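3-hydroxyisobutyrate dehydrogenase family protein (Geobacter sulfurreducens, PDB 3PDU) probably reduces succinic semialdehyde to gamma-hydroxybutyrate with an NADP cofactor, as a member of the beta-hydroxyacid dehydrogenase family. Local coordinates at residues V97-T101 and L247-L251; G114-E118 and S142-D146; G131-I135 and F151-K156. One frame throughout, in Å; residues are numbered along the deposited sequence.

Contact 1: residues V97-T101 and L247-L251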
loop_
_atom_site.group_PDB
_atom_site.type_symbol
_atom_site.label_atom_id
_atom_site.label_comp_id
_atom_site.label_asym_id
_atom_site.label_seq_id
_atom_site.Cartn_x
_atom_site.Cartn_y
_atom_site.Cartn_z
ATOM N N VAL A 97 12.934 -12.964 -17.021
ATOM C CA VAL A 97 13.513 -13.465 -15.781
ATOM C C VAL A 97 14.268 -12.318 -15.104
ATOM O O VAL A 97 14.392 -11.224 -15.666
ATOM C CB VAL A 97 14.503 -14.651 -16.038
ATOM C CG1 VAL A 97 13.780 -15.874 -16.661
ATOM C CG2 VAL A 97 15.670 -14.205 -16.924
ATOM N N ASP A 98 14.778 -12.558 -13.904
ATOM C CA ASP A 98 15.609 -11.559 -13.231
ATOM C C ASP A 98 17.028 -11.556 -13.799
ATOM O O ASP A 98 17.452 -12.525 -14.439
ATOM C CB ASP A 98 15.678 -11.864 -11.739
ATOM C CG ASP A 98 16.273 -13.222 -11.460
ATOM O OD1 ASP A 98 15.585 -14.248 -11.693
ATOM O OD2 ASP A 98 17.432 -13.270 -11.008
ATOM N N ASP A 99 17.765 -10.477 -13.532
ATOM C CA ASP A 99 19.125 -10.314 -14.022
ATOM C C ASP A 99 20.109 -11.300 -13.395
ATOM O O ASP A 99 21.115 -11.633 -14.006
ATOM C CB ASP A 99 19.628 -8.865 -13.855
ATOM C CG ASP A 99 19.473 -8.333 -12.433
ATOM O OD1 ASP A 99 18.550 -8.757 -11.711
ATOM O OD2 ASP A 99 20.262 -7.449 -12.043
ATOM N N GLU A 100 19.830 -11.780 -12.187
ATOM C CA GLU A 100 20.731 -12.768 -11.587
ATOM C C GLU A 100 20.632 -14.115 -12.310
ATOM O O GLU A 100 21.638 -14.799 -12.517
ATOM C CB GLU A 100 20.493 -12.895 -10.075
ATOM C CG GLU A 100 20.750 -11.571 -9.346
ATOM C CD GLU A 100 20.971 -11.720 -7.843
ATOM O OE1 GLU A 100 20.179 -12.421 -7.180
ATOM O OE2 GLU A 100 21.930 -11.108 -7.326
ATOM N N THR A 101 19.422 -14.478 -12.717
ATOM C CA THR A 101 19.196 -15.697 -13.496
ATOM C C THR A 101 19.848 -15.630 -14.882
ATOM O O THR A 101 20.586 -16.542 -15.280
ATOM C CB THR A 101 17.675 -16.002 -13.623
ATOM O OG1 THR A 101 17.157 -16.345 -12.335
ATOM C CG2 THR A 101 17.405 -17.160 -14.589
ATOM N N LEU A 247 14.205 -6.867 -7.387
ATOM C CA LEU A 247 15.273 -6.051 -7.974
ATOM C C LEU A 247 15.432 -4.756 -7.191
ATOM O O LEU A 247 16.552 -4.348 -6.856
ATOM C CB LEU A 247 14.960 -5.746 -9.448
ATOM C CG LEU A 247 15.928 -4.844 -10.230
ATOM C CD1 LEU A 247 17.337 -5.413 -10.230
ATOM C CD2 LEU A 247 15.434 -4.653 -11.659
ATOM N N GLY A 248 14.309 -4.110 -6.886
ATOM C CA GLY A 248 14.326 -2.923 -6.051
ATOM C C GLY A 248 14.967 -3.170 -4.690
ATOM O O GLY A 248 15.724 -2.336 -4.180
ATOM N N ASP A 249 14.666 -4.321 -4.098
ATOM C CA ASP A 249 15.271 -4.714 -2.828
ATOM C C ASP A 249 16.807 -4.740 -2.966
ATOM O O ASP A 249 17.521 -4.104 -2.185
ATOM C CB ASP A 249 14.704 -6.089 -2.405
ATOM C CG ASP A 249 15.096 -6.493 -0.995
ATOM O OD1 ASP A 249 16.233 -6.226 -0.579
ATOM O OD2 ASP A 249 14.261 -7.111 -0.298
ATOM N N ARG A 250 17.308 -5.447 -3.979
ATOM C CA ARG A 250 18.758 -5.548 -4.221
ATOM C C ARG A 250 19.432 -4.200 -4.481
ATOM O O ARG A 250 20.568 -3.978 -4.066
ATOM C CB ARG A 250 19.062 -6.482 -5.402
ATOM C CG ARG A 250 18.706 -7.936 -5.143
ATOM C CD ARG A 250 19.293 -8.887 -6.195
ATOM N NE ARG A 250 18.752 -8.684 -7.544
ATOM C CZ ARG A 250 17.597 -9.187 -7.975
ATOM N NH1 ARG A 250 16.839 -9.919 -7.163
ATOM N NH2 ARG A 250 17.195 -8.960 -9.225
ATOM N N LEU A 251 18.741 -3.311 -5.182
ATOM C CA LEU A 251 19.305 -1.990 -5.491
ATOM C C LEU A 251 19.020 -0.935 -4.434
ATOM O O LEU A 251 19.432 0.213 -4.573
ATOM C CB LEU A 251 18.810 -1.496 -6.853
ATOM C CG LEU A 251 19.241 -2.361 -8.040
ATOM C CD1 LEU A 251 18.603 -1.862 -9.332
ATOM C CD2 LEU A 251 20.769 -2.396 -8.156
HETATM O O HOH W 1 20.452 -7.250 -9.378
#

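Contact 2: residues G114-E118 and S142-D146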
loop_
_atom_site.group_PDB
_atom_site.type_symbol
_atom_site.label_atom_id
_atom_site.label_comp_id
_atom_site.label_asym_id
_atom_site.label_seq_id
_atom_site.Cartn_x
_atom_site.Cartn_y
_atom_site.Cartn_z
ATOM N N GLY A 114 29.676 -21.885 -25.479
ATOM C CA GLY A 114 28.570 -21.365 -26.261
ATOM C C GLY A 114 28.587 -19.850 -26.222
ATOM O O GLY A 114 29.391 -19.264 -25.505
ATOM N N ARG A 115 27.737 -19.208 -27.019
ATOM C CA ARG A 115 27.527 -17.767 -26.878
ATOM C C ARG A 115 26.141 -17.521 -26.314
ATOM O O ARG A 115 25.203 -18.253 -26.649
ATOM C CB ARG A 115 27.689 -17.054 -28.227
ATOM C CG ARG A 115 29.090 -17.171 -28.830
ATOM C CD ARG A 115 29.154 -16.520 -30.207
ATOM N NE ARG A 115 28.345 -17.241 -31.186
ATOM C CZ ARG A 115 27.877 -16.706 -32.309
ATOM N NH1 ARG A 115 28.125 -15.437 -32.595
ATOM N NH2 ARG A 115 27.151 -17.441 -33.148
ATOM N N PHE A 116 26.016 -16.506 -25.457
ATOM C CA PHE A 116 24.753 -16.208 -24.791
ATOM C C PHE A 116 24.293 -14.773 -25.019
ATOM O O PHE A 116 25.080 -13.815 -24.963
ATOM C CB PHE A 116 24.807 -16.470 -23.275
ATOM C CG PHE A 116 23.510 -16.141 -22.569
ATOM C CD1 PHE A 116 22.420 -16.998 -22.665
ATOM C CD2 PHE A 116 23.371 -14.963 -21.840
ATOM C CE1 PHE A 116 21.213 -16.695 -22.038
ATOM C CE2 PHE A 116 22.177 -14.660 -21.199
ATOM C CZ PHE A 116 21.095 -15.523 -21.303
ATOM N N LEU A 117 23.001 -14.638 -25.264
ATOM C CA LEU A 117 22.359 -13.337 -25.358
ATOM C C LEU A 117 21.022 -13.435 -24.654
ATOM O O LEU A 117 20.296 -14.411 -24.854
ATOM C CB LEU A 117 22.119 -13.007 -26.838
ATOM C CG LEU A 117 21.577 -11.627 -27.194
ATOM C CD1 LEU A 117 22.688 -10.593 -27.045
ATOM C CD2 LEU A 117 21.052 -11.639 -28.631
ATOM N N GLU A 118 20.682 -12.455 -23.820
ATOM C CA GLU A 118 19.326 -12.412 -23.284
ATOM C C GLU A 118 18.560 -11.480 -24.205
ATOM O O GLU A 118 19.126 -10.521 -24.727
ATOM C CB GLU A 118 19.305 -11.912 -21.831
ATOM C CG GLU A 118 19.701 -10.441 -21.654
ATOM C CD GLU A 118 19.567 -9.955 -20.215
ATOM O OE1 GLU A 118 19.108 -10.736 -19.353
ATOM O OE2 GLU A 118 19.929 -8.789 -19.941
ATOM N N SER A 142 28.361 -10.532 -31.243
ATOM C CA SER A 142 28.415 -11.348 -32.450
ATOM C C SER A 142 27.138 -12.180 -32.597
ATOM O O SER A 142 26.644 -12.378 -33.712
ATOM C CB SER A 142 29.660 -12.248 -32.471
ATOM O OG SER A 142 29.549 -13.323 -31.546
ATOM N N LEU A 143 26.596 -12.657 -31.484
ATOM C CA LEU A 143 25.348 -13.428 -31.547
ATOM C C LEU A 143 24.154 -12.526 -31.888
ATOM O O LEU A 143 23.280 -12.899 -32.678
ATOM C CB LEU A 143 25.097 -14.189 -30.244
ATOM C CG LEU A 143 23.811 -15.030 -30.125
ATOM C CD1 LEU A 143 23.648 -16.004 -31.298
ATOM C CD2 LEU A 143 23.801 -15.794 -28.789
ATOM N N PHE A 144 24.117 -11.339 -31.294
ATOM C CA PHE A 144 23.093 -10.356 -31.650
ATOM C C PHE A 144 23.094 -10.137 -33.173
ATOM O O PHE A 144 22.050 -10.147 -33.825
ATOM C CB PHE A 144 23.366 -9.040 -30.898
ATOM C CG PHE A 144 22.376 -7.948 -31.190
ATOM C CD1 PHE A 144 21.140 -7.924 -30.557
ATOM C CD2 PHE A 144 22.682 -6.941 -32.095
ATOM C CE1 PHE A 144 20.223 -6.904 -30.817
ATOM C CE2 PHE A 144 21.768 -5.925 -32.367
ATOM C CZ PHE A 144 20.540 -5.910 -31.728
ATOM N N THR A 145 24.279 -9.952 -33.738
ATOM C CA THR A 145 24.420 -9.717 -35.169
ATOM C C THR A 145 23.952 -10.929 -35.985
ATOM O O THR A 145 23.165 -10.781 -36.926
ATOM C CB THR A 145 25.883 -9.357 -35.530
ATOM O OG1 THR A 145 26.213 -8.100 -34.930
ATOM C CG2 THR A 145 26.053 -9.241 -37.039
ATOM N N ASP A 146 24.437 -12.114 -35.615
ATOM C CA ASP A 146 24.098 -13.367 -36.301
ATOM C C ASP A 146 22.600 -13.657 -36.322
ATOM O O ASP A 146 22.091 -14.292 -37.255
ATOM C CB ASP A 146 24.824 -14.559 -35.646
ATOM C CG ASP A 146 26.308 -14.612 -35.995
ATOM O OD1 ASP A 146 26.739 -13.872 -36.907
ATOM O OD2 ASP A 146 27.043 -15.404 -35.363
#

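Contact 3: residues G131-I135 and F151-K156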
loop_
_atom_site.group_PDB
_atom_site.type_symbol
_atom_site.label_atom_id
_atom_site.label_comp_id
_atom_site.label_asym_id
_atom_site.label_seq_id
_atom_site.Cartn_x
_atom_site.Cartn_y
_atom_site.Cartn_z
ATOM N N GLY A 131 4.727 -10.548 -35.455
ATOM C CA GLY A 131 6.139 -10.238 -35.595
ATOM C C GLY A 131 6.460 -8.781 -35.282
ATOM O O GLY A 131 7.385 -8.203 -35.853
ATOM N N THR A 132 5.718 -8.177 -34.363
ATOM C CA THR A 132 5.938 -6.768 -34.070
ATOM C C THR A 132 6.406 -6.541 -32.624
ATOM O O THR A 132 6.133 -5.504 -32.024
ATOM C CB THR A 132 4.690 -5.949 -34.375
ATOM O OG1 THR A 132 3.586 -6.438 -33.591
ATOM C CG2 THR A 132 4.343 -6.075 -35.879
ATOM N N LEU A 133 7.126 -7.517 -32.084
ATOM C CA LEU A 133 7.688 -7.424 -30.733
ATOM C C LEU A 133 8.783 -6.359 -30.670
ATOM O O LEU A 133 9.394 -6.033 -31.684
ATOM C CB LEU A 133 8.296 -8.771 -30.328
ATOM C CG LEU A 133 7.328 -9.950 -30.229
ATOM C CD1 LEU A 133 8.103 -11.268 -30.011
ATOM C CD2 LEU A 133 6.305 -9.734 -29.110
ATOM N N ILE A 134 9.032 -5.825 -29.476
ATOM C CA ILE A 134 10.193 -4.973 -29.248
ATOM C C ILE A 134 11.197 -5.842 -28.509
ATOM O O ILE A 134 10.897 -6.375 -27.447
ATOM C CB ILE A 134 9.833 -3.740 -28.389
ATOM C CG1 ILE A 134 8.745 -2.905 -29.082
ATOM C CG2 ILE A 134 11.087 -2.896 -28.103
ATOM C CD1 ILE A 134 8.065 -1.905 -28.168
ATOM N N ILE A 135 12.379 -6.013 -29.079
ATOM C CA ILE A 135 13.334 -6.957 -28.516
ATOM C C ILE A 135 14.415 -6.215 -27.734
ATOM O O ILE A 135 15.079 -5.325 -28.276
ATOM C CB ILE A 135 13.932 -7.846 -29.631
ATOM C CG1 ILE A 135 12.817 -8.691 -30.255
ATOM C CG2 ILE A 135 15.039 -8.733 -29.087
ATOM C CD1 ILE A 135 13.226 -9.405 -31.533
ATOM N N PHE A 151 15.573 -12.097 -35.797
ATOM C CA PHE A 151 14.949 -11.015 -35.040
ATOM C C PHE A 151 14.009 -10.194 -35.935
ATOM O O PHE A 151 12.996 -9.674 -35.467
ATOM C CB PHE A 151 16.008 -10.102 -34.395
ATOM C CG PHE A 151 16.630 -10.669 -33.130
ATOM C CD1 PHE A 151 16.017 -11.689 -32.427
ATOM C CD2 PHE A 151 17.809 -10.144 -32.631
ATOM C CE1 PHE A 151 16.587 -12.195 -31.248
ATOM C CE2 PHE A 151 18.384 -10.645 -31.454
ATOM C CZ PHE A 151 17.769 -11.666 -30.764
ATOM N N ALA A 152 14.341 -10.084 -37.219
ATOM C CA ALA A 152 13.469 -9.373 -38.154
ATOM C C ALA A 152 12.137 -10.104 -38.391
ATOM O O ALA A 152 11.120 -9.479 -38.675
ATOM C CB ALA A 152 14.191 -9.106 -39.476
ATOM N N ALA A 153 12.147 -11.428 -38.273
ATOM C CA ALA A 153 10.915 -12.210 -38.361
ATOM C C ALA A 153 10.100 -12.114 -37.071
ATOM O O ALA A 153 8.886 -12.343 -37.066
ATOM C CB ALA A 153 11.237 -13.673 -38.663
ATOM N N LEU A 154 10.762 -11.775 -35.973
ATOM C CA LEU A 154 10.089 -11.781 -34.672
ATOM C C LEU A 154 9.606 -10.419 -34.198
ATOM O O LEU A 154 8.588 -10.323 -33.504
ATOM C CB LEU A 154 11.014 -12.366 -33.607
ATOM C CG LEU A 154 11.455 -13.823 -33.772
ATOM C CD1 LEU A 154 12.393 -14.180 -32.632
ATOM C CD2 LEU A 154 10.262 -14.766 -33.786
ATOM N N GLY A 155 10.336 -9.368 -34.553
ATOM C CA GLY A 155 10.101 -8.069 -33.951
ATOM C C GLY A 155 10.134 -6.924 -34.933
ATOM O O GLY A 155 10.583 -7.091 -36.067
ATOM N N LYS A 156 9.653 -5.761 -34.499
ATOM C CA LYS A 156 9.714 -4.544 -35.321
ATOM C C LYS A 156 10.854 -3.645 -34.863
ATOM O O LYS A 156 11.216 -2.686 -35.544
ATOM C CB LYS A 156 8.412 -3.756 -35.192
ATOM C CG LYS A 156 8.189 -3.212 -33.774
ATOM C CD LYS A 156 6.866 -2.467 -33.690
ATOM C CE LYS A 156 6.671 -1.816 -32.332
ATOM N NZ LYS A 156 5.356 -1.135 -32.261
HETATM O O HOH W 2 8.603 -8.858 -38.085
HETATM O O HOH W 3 3.625 -3.885 -31.723
#

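Contact 1: residues V97-T101 and L247-L251
The guanidinium of Arg250 is the flat group at the middle of this contact, layered between the carboxylate arm of Glu100 and its own helix. Over one face, toward the rim, lies Glu100 CG, with the Glu100 carboxylate, nearly parallel at 11°, stacked over the CD-NE end; the opposite face is covered by Leu247 CA from one turn earlier. The two chains run antiparallel alongside one another, and Glu100 OE2 ends 4.0 Å from Arg250 NE, far off the guanidinium plane, an attraction of charges with no N-H aimed at the oxygen. Asp99 OD1 sits near the edge but tilted from the plane, in a salt bridge with Arg250 NH2 at 2.8 Å; the N-H, bent to 133°, approaches close to the C-O direction. A water lying in the plane accepts from Arg250 NE and donates to Asp99 OD2 at 2.7 Å. Asp99 is thus tied to the arginine directly through one oxygen and by water through the other, and OD2 also pairs with Arg169 of helix 166-194. A bend at chi3 (-65°) turns the guanidinium of Arg250 back across Leu247. Leu247 CD1 lies 3.9 Å from Asp99 OD1, a methyl beside the carboxylate. At the N-cap of helix 99-111, Asp98 OD2 accepts from Thr101 N at 2.9 Å, the capping bond, and OD1 from Thr101 OG1 at 2.7 Å. Here an acidic first turn receives an arginine from helix 234-251, an interdomain salt-bridge cluster joining the Rossmann-type cofactor domain to the helical C-terminal domain of a beta-hydroxyacid dehydrogenase.

Contact 2: residues G114-E118 and S142-D146
Helix-on-sheet packing of the Rossmann-type cofactor domain brings helix 141-146 against strand 115-122, the two short segments crossing at -73° with their axes 8.4 Å apart. The apolar part runs through Leu143 and Leu117. Leu143 sends CD2 down onto the strand because chi1 (179°) swings CG opposite the backbone N, and this methyl lies 3.8 Å from Leu117 CB and close to the Arg115 carbonyl. Leu117 CD2 in turn reaches the edge of the Phe144 ring and that residue's CA, and the ring stacks edge-to-face with His160. Arg115 reaches across to the helix, where its guanidinium spans Ser142 to Asp146, with Leu143 CB over one face. Arg115 NH1 donates to Ser142 OG at 2.8 Å, almost exactly in the guanidinium plane; that hydroxyl is also bonded to Asp140, just ahead of the helix. Arg115 NE is held by the carbonyl of Gly88. A leucine in place of Arg115 would probably leave the Asp146 carboxylate without its positive mate and Ser142 OG without this donor. NH1 and NH2 of Arg115 form a salt bridge to the single atom Asp146 OD2, each at 3.0 Å, NH2 on the anti lone pair of that oxygen and NH1 from above the carboxylate plane.

Contact 3: residues G131-I135 and F151-K156
This is a backbone-led contact at the sheet margin, where the end of helix 148-154 turns into strand 157-160 alongside the start of strand 133-139. Leu133 and Gly155 form a parallel bridge with their CA atoms 4.1 Å apart. Lys156 N donates to Leu133 O at 2.8 Å, while the bond from Leu133 N to Leu154 O is long and weak. Packing is close enough that glycines serve on both sides: a CB on Gly155 would run into Leu133 O and Ile135 CD1, and one on Gly131, whose phi is positive, into Ala153 O. A CA-H...O contact adds Gly131 CA to Leu154 O at 3.2 Å. Toward the buried side Ile135 lies across Phe151, its CG2 4.3 Å above the centre of the ring and its CD1 3.7 Å from Phe151 CD1. On the outer side the Lys156 chain, extended beyond CG, runs past the Thr132 carbonyl, and its CE comes 4.0 Å from Ile134 CG1. Its ammonium donates to the carbonyl of Ala208 of the second subunit and more weakly to a water that bonds to Thr132 O. Leu133 and Leu154 both lean on Met16 of helix 13-23. The connection, strand 133-139 through helices 141-146 and 148-154 to the parallel edge strand 157-160, is a right-handed beta-alpha-beta crossover closing the Rossmann-type sheet.

Overall arrangement
Contacts 2 and 3 lie in the cofactor domain, centres 16 Å apart, and share the mixed sheet in which strands 115-122 and 133-139 are antiparallel neighbours. They touch where Phe151 packs on Leu117 and Phe144; their segments alternate along the chain, and helices 141-146 and 148-154 both pack on this end of the sheet. Contact 1 closes a longer loop that contains the other two; its centre is 22 Å from contact 2 and 25 Å from contact 3. Helix 99-111, which begins at contact 1, leads directly into strand 115-122 of contact 2. Contact 1 joins the two domains, and contacts 1 and 3 both border the second subunit of the four-chain assembly.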